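Local coordinates for protein 5'-tyrosyl-DNA phosphodiesterase (Caenorhabditis elegans, PDB 4FVA) that belongs to the endonuclease/exonuclease/phosphatase family, of the DNase I-like clan, and carries a bound magnesium ion, at residues M33-H38 / C242-H247. Sequence-based numbering, arbitrary orientation.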
loop_
_atom_site.group_PDB
_atom_site.type_symbol
_atom_site.label_atom_id
_atom_site.label_comp_id
_atom_site.label_asym_id
_atom_site.label_seq_id
_atom_site.Cartn_x
_atom_site.Cartn_y
_atom_site.Cartn_z
ATOM N N MET A 33 -12.006 -0.078 12.021
ATOM C CA MET A 33 -10.860 -0.997 12.029
ATOM C C MET A 33 -11.332 -2.460 12.013
ATOM O O MET A 33 -10.716 -3.306 11.379
ATOM C CB MET A 33 -9.920 -0.741 13.214
ATOM C CG MET A 33 -9.224 0.631 13.199
ATOM S SD MET A 33 -8.312 0.971 11.681
ATOM C CE MET A 33 -9.603 1.722 10.705
ATOM N N LYS A 34 -12.432 -2.746 12.712
ATOM C CA LYS A 34 -13.049 -4.068 12.634
ATOM C C LYS A 34 -13.469 -4.371 11.200
ATOM O O LYS A 34 -13.313 -5.491 10.734
ATOM C CB LYS A 34 -14.265 -4.173 13.561
ATOM C CG LYS A 34 -13.926 -4.211 15.046
ATOM C CD LYS A 34 -15.215 -4.267 15.884
ATOM C CE LYS A 34 -14.910 -4.357 17.379
ATOM N NZ LYS A 34 -16.142 -4.315 18.227
ATOM N N ALA A 35 -14.036 -3.381 10.511
ATOM C CA ALA A 35 -14.423 -3.558 9.106
ATOM C C ALA A 35 -13.198 -3.801 8.224
ATOM O O ALA A 35 -13.231 -4.636 7.304
ATOM C CB ALA A 35 -15.234 -2.361 8.600
ATOM N N VAL A 36 -12.126 -3.054 8.482
ATOM C CA VAL A 36 -10.889 -3.278 7.747
ATOM C C VAL A 36 -10.425 -4.733 7.918
ATOM O O VAL A 36 -10.139 -5.416 6.943
ATOM C CB VAL A 36 -9.758 -2.313 8.187
ATOM C CG1 VAL A 36 -8.414 -2.769 7.605
ATOM C CG2 VAL A 36 -10.067 -0.868 7.737
ATOM N N ALA A 37 -10.353 -5.206 9.154
ATOM C CA ALA A 37 -9.894 -6.570 9.384
ATOM C C ALA A 37 -10.836 -7.570 8.717
ATOM O O ALA A 37 -10.393 -8.574 8.160
ATOM C CB ALA A 37 -9.748 -6.853 10.875
ATOM N N HIS A 38 -12.130 -7.277 8.765
ATOM C CA HIS A 38 -13.133 -8.110 8.119
ATOM C C HIS A 38 -12.894 -8.246 6.615
ATOM O O HIS A 38 -12.912 -9.355 6.058
ATOM C CB HIS A 38 -14.524 -7.528 8.375
ATOM C CG HIS A 38 -15.643 -8.437 7.985
ATOM N ND1 HIS A 38 -16.165 -8.474 6.708
ATOM C CD2 HIS A 38 -16.350 -9.341 8.706
ATOM C CE1 HIS A 38 -17.138 -9.366 6.661
ATOM N NE2 HIS A 38 -17.271 -9.902 7.862
ATOM N N CYS A 242 -20.518 4.825 7.639
ATOM C CA CYS A 242 -19.338 5.388 6.988
ATOM C C CYS A 242 -18.555 4.286 6.267
ATOM O O CYS A 242 -18.803 3.080 6.473
ATOM C CB CYS A 242 -18.465 6.119 7.998
ATOM S SG CYS A 242 -17.780 5.009 9.238
ATOM N N PHE A 243 -17.630 4.690 5.400
ATOM C CA PHE A 243 -16.746 3.735 4.762
ATOM C C PHE A 243 -15.621 3.392 5.729
ATOM O O PHE A 243 -15.349 4.158 6.657
ATOM C CB PHE A 243 -16.206 4.308 3.461
ATOM C CG PHE A 243 -17.280 4.612 2.445
ATOM C CD1 PHE A 243 -17.746 3.617 1.593
ATOM C CD2 PHE A 243 -17.826 5.889 2.344
ATOM C CE1 PHE A 243 -18.730 3.882 0.653
ATOM C CE2 PHE A 243 -18.827 6.166 1.405
ATOM C CZ PHE A 243 -19.279 5.170 0.564
ATOM N N PRO A 244 -14.977 2.226 5.543
ATOM C CA PRO A 244 -13.861 1.887 6.437
ATOM C C PRO A 244 -12.799 2.976 6.425
ATOM O O PRO A 244 -12.209 3.295 7.452
ATOM C CB PRO A 244 -13.302 0.594 5.819
ATOM C CG PRO A 244 -14.496 -0.040 5.137
ATOM C CD PRO A 244 -15.265 1.151 4.574
ATOM N N SER A 245 -12.587 3.560 5.256
ATOM C CA SER A 245 -11.575 4.595 5.075
ATOM C C SER A 245 -12.039 5.585 4.024
ATOM O O SER A 245 -12.927 5.274 3.243
ATOM C CB SER A 245 -10.252 3.954 4.634
ATOM O OG SER A 245 -9.288 4.941 4.303
ATOM N N ASP A 246 -11.421 6.760 3.977
ATOM C CA ASP A 246 -11.693 7.700 2.893
ATOM C C ASP A 246 -10.976 7.279 1.608
ATOM O O ASP A 246 -11.188 7.893 0.554
ATOM C CB ASP A 246 -11.346 9.146 3.280
ATOM C CG ASP A 246 -9.871 9.342 3.546
ATOM O OD1 ASP A 246 -9.218 8.424 4.098
ATOM O OD2 ASP A 246 -9.352 10.424 3.196
ATOM N N HIS A 247 -10.107 6.265 1.711
ATOM C CA HIS A 247 -9.479 5.620 0.538
ATOM C C HIS A 247 -10.096 4.241 0.237
ATOM O O HIS A 247 -10.456 3.506 1.155
ATOM C CB HIS A 247 -7.972 5.383 0.752
ATOM C CG HIS A 247 -7.145 6.632 0.797
ATOM N ND1 HIS A 247 -6.217 6.942 -0.176
ATOM C CD2 HIS A 247 -7.071 7.625 1.717
ATOM C CE1 HIS A 247 -5.628 8.086 0.128
ATOM N NE2 HIS A 247 -6.127 8.520 1.272
#
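Pro244 rests CB and CG of its pyrrolidine ring against helix 29-43, meeting two neighbouring side chains there by apolar contact. CB of the proline lies 4.0 Å from CG2 of Val36, and its CG lies 4.2 Å from CB of Ala35. In Val36, CG1 is anti to the backbone N (chi1 168°), which leaves CG2 beside that N as the methyl that meets the ring. Ala35 points its CB at the loop, and so short a side chain lets the ring come close to the helix backbone, with the two CA atoms 6.1 Å apart. Proline suits the place because its ring holds apolar carbons close to its own backbone and has no N-H to satisfy. Met33 adds a looser touch, its flexible thioether bringing CE to 4.5 Å from Pro244 O; that carbonyl is hydrogen-bonded by Arg32, while Trp19 on strand 13-20 touches both Val36 and Pro244.

Polar bonding takes over just beyond the proline. Ser245 OG accepts from His247 N at 3.0 Å, an ST turn, and is also hydrogen-bonded to Asn20 O; Asp246 lies close to the like-charged Asp22, a magnesium ligand. The chemistry thus divides the loop joining strands 226-232 and 249-255 of this DNase I-like alpha/beta sandwich: apolar on the helix, polar toward the metal site.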